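Local coordinates for protein putative DD-carboxypeptidase TP_0574 (Treponema pallidum, PDB 1O75) that binds penicillin and has zinc-stimulated carboxypeptidase activity on synthetic depsipeptides, so it may act as a D,D-carboxypeptidase that lowers peptidoglycan cross-linking, at residues P159-H164 / L189-T194; Y10-L15 / S180-N185; K346-G351 / Q377-G382. The protein carries 2 engineered substitutions. All coordinates share one frame; numbering follows the deposited sequence.

How the contacts relate
Contacts 1 and 2 are neighbours in one mixed sheet, with centres about 8 Å apart, while contact 3 lies on the opposite side of the chain's centre. Strand 8-16 runs beside strand 143-163, so G11 of contact 2 and V160 of contact 1 probably share a backbone hydrogen bond (V160 N to G11 O, 2.8 Å). Y10 packs on A161, and V182 on L189, which makes the two contacts one continuous piece of packing. Contact 3 centres about 60 Å from contact 1 and 58 Å from contact 2, its nearest atoms about 45 Å from either. None of the six segments contributes a residue to the xenon or glycan pockets of this crystal.

Contact 1 (P159-H164 / L189-T194); sequences PVAVPH and LKTMLT
Three backbone hydrogen bonds join two parallel strands, V160 level with K190. K190 N gives its hydrogen to P159 O at 2.9 Å, in the carbonyl plane. A161 N reaches K190 O at 3.0 Å from above the carbonyl plane, whereas M192 N meets A161 O nearly along the C=O axis, with an N-H...O angle of 170°. K190 O also takes a CA-H...O contact from V160, whose CA lies 3.1 Å away. The aliphatic stem of K190 follows the same face as V160, then bends at chi3 and chi4 so that NZ reaches E24, Y20 O and S199 O, partners that suit a buried charge. L189, with CG anti to its backbone N (chi1 -171°), lays CD1 against V160 C at 3.6 Å and CD2 against A161 CB; the small alanine suits this side, where Y10 also packs. M192 is extended and runs alongside V162, its SD 4.1 Å from V162 CG1. P163, which has no N-H to offer, sets its ring against M192, CD being 3.5 Å from M192 O. Helix 167-173 packs on V162 and M192, and the whole is a parallel strand pair of the mixed sheet, joined by a helix-containing connection.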
# COMPACT_ATOMS: atom_id res chain seq x y z
N PRO B 159 -32.19 1.79 1.58
CA PRO B 159 -33.40 1.30 0.91
C PRO B 159 -34.55 1.17 1.90
O PRO B 159 -34.44 0.49 2.94
CB PRO B 159 -32.95 -0.04 0.33
CG PRO B 159 -31.92 -0.51 1.32
CD PRO B 159 -31.15 0.75 1.64
N VAL B 160 -35.66 1.84 1.60
CA VAL B 160 -36.81 1.80 2.50
C VAL B 160 -38.16 1.50 1.83
O VAL B 160 -38.31 1.63 0.61
CB VAL B 160 -36.96 3.12 3.29
CG1 VAL B 160 -35.80 3.30 4.26
CG2 VAL B 160 -37.05 4.32 2.33
N ALA B 161 -39.10 1.08 2.67
CA ALA B 161 -40.48 0.80 2.26
C ALA B 161 -41.24 1.82 3.10
O ALA B 161 -41.11 1.83 4.32
CB ALA B 161 -40.90 -0.61 2.65
N VAL B 162 -42.01 2.68 2.43
CA VAL B 162 -42.74 3.74 3.11
C VAL B 162 -44.25 3.59 2.93
O VAL B 162 -44.75 3.58 1.80
CB VAL B 162 -42.32 5.14 2.57
CG1 VAL B 162 -43.11 6.24 3.27
CG2 VAL B 162 -40.83 5.35 2.77
N PRO B 163 -44.99 3.46 4.04
CA PRO B 163 -46.45 3.31 3.95
C PRO B 163 -47.03 4.61 3.39
O PRO B 163 -46.54 5.69 3.69
CB PRO B 163 -46.87 3.07 5.40
CG PRO B 163 -45.62 2.54 6.06
CD PRO B 163 -44.55 3.40 5.44
N HIS B 164 -48.08 4.48 2.59
CA HIS B 164 -48.73 5.64 1.99
C HIS B 164 -48.94 6.81 2.95
O HIS B 164 -48.60 7.94 2.63
CB HIS B 164 -50.09 5.22 1.41
CG HIS B 164 -50.80 6.33 0.70
ND1 HIS B 164 -50.40 6.80 -0.53
CD2 HIS B 164 -51.84 7.10 1.08
CE1 HIS B 164 -51.16 7.82 -0.88
NE2 HIS B 164 -52.05 8.02 0.08
N LEU B 189 -33.66 -3.82 3.06
CA LEU B 189 -34.85 -2.97 3.11
C LEU B 189 -35.28 -2.71 4.54
O LEU B 189 -35.43 -3.66 5.31
CB LEU B 189 -36.00 -3.64 2.36
CG LEU B 189 -37.27 -2.81 2.13
CD1 LEU B 189 -37.04 -1.80 0.99
CD2 LEU B 189 -38.43 -3.75 1.77
N LYS B 190 -35.48 -1.45 4.90
CA LYS B 190 -35.95 -1.08 6.23
C LYS B 190 -37.32 -0.42 6.05
O LYS B 190 -37.50 0.40 5.16
CB LYS B 190 -35.00 -0.09 6.91
CG LYS B 190 -33.62 -0.66 7.26
CD LYS B 190 -32.70 0.49 7.67
CE LYS B 190 -31.95 0.22 8.94
NZ LYS B 190 -32.81 0.18 10.12
N THR B 191 -38.27 -0.78 6.91
CA THR B 191 -39.62 -0.25 6.80
C THR B 191 -39.90 0.92 7.74
O THR B 191 -39.64 0.87 8.94
CB THR B 191 -40.63 -1.40 7.02
OG1 THR B 191 -40.41 -2.39 6.02
CG2 THR B 191 -42.10 -0.89 6.94
N MET B 192 -40.41 2.02 7.18
CA MET B 192 -40.71 3.17 8.02
C MET B 192 -41.88 2.74 8.90
O MET B 192 -42.90 2.31 8.38
CB MET B 192 -41.08 4.38 7.16
CG MET B 192 -41.13 5.67 7.93
SD MET B 192 -41.26 7.11 6.84
CE MET B 192 -40.95 8.40 7.99
N LEU B 193 -41.69 2.84 10.22
CA LEU B 193 -42.71 2.42 11.19
C LEU B 193 -43.58 3.56 11.68
O LEU B 193 -44.77 3.39 11.92
CB LEU B 193 -42.04 1.74 12.39
CG LEU B 193 -41.23 0.49 12.07
CD1 LEU B 193 -40.37 0.09 13.26
CD2 LEU B 193 -42.17 -0.62 11.66
N THR B 194 -42.97 4.72 11.87
CA THR B 194 -43.70 5.89 12.33
C THR B 194 -43.11 7.10 11.63
O THR B 194 -42.20 6.96 10.80
CB THR B 194 -43.58 6.10 13.84
OG1 THR B 194 -42.23 6.43 14.17
CG2 THR B 194 -43.99 4.83 14.61

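Contact 2 (Y10-L15 / S180-N185); sequences YGYATL and SRVTEN
No hydrogen bond joins these segments, although the loop lies directly on the strand: V182 is driven between two tyrosines, onto the bare backbone of G11. Its CB stands 3.7 Å from G11 N, where the glycine presents only main chain. V182 has CG1 anti to its backbone N (chi1 -177°), and the two methyls part from there. CG2 sits over one face of the Y12 ring, 3.9 Å from the centroid and 18° off the normal, a CH-pi contact displaced toward the rim. CG1 lies against the G11 backbone and reaches Y10 CB at 4.0 Å. Fit is tight on the Y10 side, with Y10 CB only 3.0 Å from V182 O. The Y10 ring then runs along the loop backbone, which passes over one face with T183 CA and E184 N; farther out Y10 OH meets E184 CB at 3.5 Å. The broad flat ring suits a place where its partner is largely the loop main chain. R181 crosses the Y12 ring almost at right angles, its charge paired with D179. T183 points away and uses OG1 to accept the N-H of N185 (3.1 Å), an ST turn. The arrangement is that of a turn-stabilised loop which leaves the short strand 177-178, crosses strand 8-16 obliquely and packs by apolar and aromatic contacts on a mixed sheet.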
# COMPACT_ATOMS: atom_id res chain seq x y z
N TYR B 10 -41.49 2.42 -2.57
CA TYR B 10 -40.13 1.97 -2.36
C TYR B 10 -39.08 2.90 -2.96
O TYR B 10 -39.26 3.43 -4.05
CB TYR B 10 -39.96 0.57 -2.95
CG TYR B 10 -40.88 -0.46 -2.33
CD1 TYR B 10 -42.18 -0.65 -2.81
CD2 TYR B 10 -40.46 -1.24 -1.26
CE1 TYR B 10 -43.03 -1.60 -2.24
CE2 TYR B 10 -41.29 -2.19 -0.68
CZ TYR B 10 -42.57 -2.37 -1.18
OH TYR B 10 -43.38 -3.31 -0.60
N GLY B 11 -37.98 3.10 -2.22
CA GLY B 11 -36.92 3.96 -2.69
C GLY B 11 -35.81 4.11 -1.67
O GLY B 11 -35.60 3.24 -0.81
N TYR B 12 -35.08 5.22 -1.76
CA TYR B 12 -33.98 5.51 -0.86
C TYR B 12 -34.31 6.70 0.02
O TYR B 12 -34.99 7.63 -0.40
CB TYR B 12 -32.70 5.80 -1.64
CG TYR B 12 -32.09 4.56 -2.27
CD1 TYR B 12 -31.54 3.56 -1.47
CD2 TYR B 12 -32.07 4.39 -3.66
CE1 TYR B 12 -30.99 2.41 -2.04
CE2 TYR B 12 -31.52 3.25 -4.23
CZ TYR B 12 -30.98 2.26 -3.42
OH TYR B 12 -30.45 1.11 -3.97
N ALA B 13 -33.79 6.66 1.24
CA ALA B 13 -34.00 7.74 2.19
C ALA B 13 -32.70 7.99 2.94
O ALA B 13 -31.86 7.10 3.05
CB ALA B 13 -35.11 7.37 3.18
N THR B 14 -32.55 9.19 3.45
CA THR B 14 -31.36 9.58 4.17
C THR B 14 -31.61 9.44 5.66
O THR B 14 -32.49 10.10 6.20
CB THR B 14 -30.99 11.04 3.84
OG1 THR B 14 -30.62 11.11 2.45
CG2 THR B 14 -29.82 11.53 4.68
N LEU B 15 -30.84 8.55 6.31
CA LEU B 15 -30.99 8.33 7.75
C LEU B 15 -29.71 8.61 8.52
O LEU B 15 -28.60 8.27 8.07
CB LEU B 15 -31.40 6.85 8.04
CG LEU B 15 -32.84 6.36 7.82
CD1 LEU B 15 -33.24 6.53 6.36
CD2 LEU B 15 -32.92 4.87 8.23
N SER B 180 -37.36 2.75 -8.63
CA SER B 180 -37.75 1.43 -9.14
C SER B 180 -36.72 0.33 -8.87
O SER B 180 -37.01 -0.84 -9.08
CB SER B 180 -38.01 1.51 -10.64
OG SER B 180 -36.80 1.73 -11.35
N ARG B 181 -35.52 0.71 -8.46
CA ARG B 181 -34.50 -0.29 -8.16
C ARG B 181 -34.78 -0.94 -6.80
O ARG B 181 -34.32 -2.05 -6.52
CB ARG B 181 -33.12 0.36 -8.17
CG ARG B 181 -32.70 0.85 -9.55
CD ARG B 181 -31.38 1.57 -9.51
NE ARG B 181 -31.48 2.84 -8.80
CZ ARG B 181 -30.44 3.63 -8.55
NH1 ARG B 181 -29.23 3.26 -8.93
NH2 ARG B 181 -30.62 4.79 -7.92
N VAL B 182 -35.53 -0.24 -5.95
CA VAL B 182 -35.88 -0.77 -4.63
C VAL B 182 -37.28 -1.39 -4.64
O VAL B 182 -38.25 -0.73 -5.00
CB VAL B 182 -35.86 0.35 -3.57
CG1 VAL B 182 -36.16 -0.24 -2.20
CG2 VAL B 182 -34.50 1.04 -3.58
N THR B 183 -37.38 -2.65 -4.23
CA THR B 183 -38.66 -3.38 -4.16
C THR B 183 -38.77 -4.08 -2.80
O THR B 183 -37.88 -3.98 -1.96
CB THR B 183 -38.76 -4.46 -5.25
OG1 THR B 183 -37.88 -5.54 -4.92
CG2 THR B 183 -38.36 -3.89 -6.61
N GLU B 184 -39.86 -4.83 -2.60
CA GLU B 184 -40.06 -5.53 -1.34
C GLU B 184 -39.00 -6.62 -1.12
O GLU B 184 -38.83 -7.10 -0.01
CB GLU B 184 -41.45 -6.17 -1.28
CG GLU B 184 -41.59 -7.42 -2.14
CD GLU B 184 -43.01 -7.97 -2.16
OE1 GLU B 184 -43.61 -8.13 -1.07
OE2 GLU B 184 -43.51 -8.26 -3.28
N ASN B 185 -38.31 -7.01 -2.18
CA ASN B 185 -37.29 -8.06 -2.07
C ASN B 185 -35.86 -7.54 -1.95
O ASN B 185 -34.92 -8.34 -1.93
CB ASN B 185 -37.37 -8.98 -3.28
CG ASN B 185 -38.67 -9.75 -3.35
OD1 ASN B 185 -39.21 -9.97 -4.43
ND2 ASN B 185 -39.18 -10.18 -2.19

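Contact 3 (K346-G351 / Q377-G382); sequences KVLTIG and QAVSLG
V379 forms a bump pointing from the second segment at strand 347-351. Its CG2 lies 4.3 Å from L348 CD2, while V379 and I350 reach toward each other tip to tip. The torsion of L348 (chi1 164°) swings CG anti to its backbone N and brings its tip into this apolar hollow, which V363 of strand 362-367 also lines; on the I350 side, I339 and L358 pack against the isoleucine. Branched aliphatic residues suit the place because their methyls spread to fill the angles between neighbours. Strand 347-351 belongs to a three-stranded antiparallel sheet with 340-344 and 382-385, whereas strand 372-378 belongs to a separate four-stranded sheet. The chain through S380 and L381 therefore passes from one sheet to the other, and V379 packs between them, as in a beta sandwich. At the far end of this passage I350 and G382 form an antiparallel hydrogen-bonded pair. I350 N to G382 O and G382 N to I350 O are both 2.6 Å, short bonds lying in the carbonyl planes. G382 O also receives the CA-H of T349 (CA to O 3.0 Å), and T349 CG2 rests against it. Glycine is called for at 382, since its backbone angles (phi 105°) would jam a side chain against the carbonyl O of L381. N384 ND2 donates to L348 O, and its OD1 accepts from S380 N. The CB of L381 points away from strand 347-351, yet with CG anti to the backbone N (chi1 -177°) the CD1 tip comes back beside I350 O, 3.0 Å off, and over G351 CA at 3.6 Å.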
# COMPACT_ATOMS: atom_id res chain seq x y z
N LYS B 346 23.78 -6.23 17.27
CA LYS B 346 22.92 -7.11 16.48
C LYS B 346 22.13 -7.98 17.44
O LYS B 346 21.68 -9.07 17.09
CB LYS B 346 23.77 -8.00 15.56
CG LYS B 346 24.67 -7.25 14.59
CD LYS B 346 25.39 -8.21 13.65
CE LYS B 346 26.23 -7.45 12.63
NZ LYS B 346 27.03 -8.35 11.75
N VAL B 347 21.95 -7.49 18.66
CA VAL B 347 21.26 -8.26 19.69
C VAL B 347 19.98 -7.63 20.23
O VAL B 347 19.94 -6.47 20.61
CB VAL B 347 22.19 -8.51 20.89
CG1 VAL B 347 21.54 -9.47 21.87
CG2 VAL B 347 23.53 -9.04 20.40
N LEU B 348 18.93 -8.44 20.26
CA LEU B 348 17.63 -8.03 20.78
C LEU B 348 17.42 -8.80 22.08
O LEU B 348 17.35 -10.03 22.07
CB LEU B 348 16.52 -8.35 19.76
CG LEU B 348 15.06 -8.35 20.21
CD1 LEU B 348 14.73 -7.11 21.01
CD2 LEU B 348 14.16 -8.45 18.98
N THR B 349 17.34 -8.09 23.19
CA THR B 349 17.16 -8.73 24.48
C THR B 349 15.72 -8.66 24.98
O THR B 349 15.17 -7.57 25.18
CB THR B 349 18.11 -8.11 25.54
OG1 THR B 349 19.47 -8.35 25.15
CG2 THR B 349 17.87 -8.74 26.91
N ILE B 350 15.13 -9.83 25.20
CA ILE B 350 13.75 -9.92 25.68
C ILE B 350 13.65 -10.53 27.07
O ILE B 350 14.09 -11.66 27.31
CB ILE B 350 12.89 -10.76 24.71
CG1 ILE B 350 12.70 -9.98 23.40
CG2 ILE B 350 11.56 -11.09 25.34
CD1 ILE B 350 11.71 -10.62 22.47
N GLY B 351 13.05 -9.78 27.99
CA GLY B 351 12.89 -10.27 29.34
C GLY B 351 11.59 -9.75 29.93
O GLY B 351 10.85 -9.04 29.26
N GLN B 377 10.84 -11.93 12.52
CA GLN B 377 11.91 -12.80 12.97
C GLN B 377 11.53 -13.52 14.25
O GLN B 377 11.20 -12.88 15.25
CB GLN B 377 13.20 -12.00 13.21
CG GLN B 377 13.91 -11.61 11.94
CD GLN B 377 14.20 -12.81 11.06
OE1 GLN B 377 14.87 -13.75 11.48
NE2 GLN B 377 13.68 -12.78 9.84
N ALA B 378 11.57 -14.85 14.21
CA ALA B 378 11.23 -15.66 15.38
C ALA B 378 12.10 -15.22 16.54
O ALA B 378 13.26 -14.85 16.35
CB ALA B 378 11.45 -17.13 15.08
N VAL B 379 11.55 -15.26 17.74
CA VAL B 379 12.29 -14.84 18.92
C VAL B 379 11.91 -15.63 20.16
O VAL B 379 10.83 -16.23 20.24
CB VAL B 379 12.10 -13.33 19.17
CG1 VAL B 379 12.29 -12.99 20.63
CG2 VAL B 379 13.08 -12.54 18.33
N SER B 380 12.82 -15.63 21.13
CA SER B 380 12.62 -16.32 22.40
C SER B 380 13.08 -15.41 23.53
O SER B 380 13.59 -14.31 23.29
CB SER B 380 13.43 -17.62 22.43
OG SER B 380 13.12 -18.42 21.31
N LEU B 381 12.89 -15.87 24.76
CA LEU B 381 13.28 -15.11 25.94
C LEU B 381 14.81 -15.00 26.04
O LEU B 381 15.54 -15.93 25.68
CB LEU B 381 12.71 -15.79 27.19
CG LEU B 381 12.91 -15.16 28.56
CD1 LEU B 381 12.36 -13.73 28.59
CD2 LEU B 381 12.19 -16.02 29.59
N GLY B 382 15.29 -13.85 26.51
CA GLY B 382 16.73 -13.65 26.64
C GLY B 382 17.37 -12.75 25.59
O GLY B 382 16.95 -11.61 25.39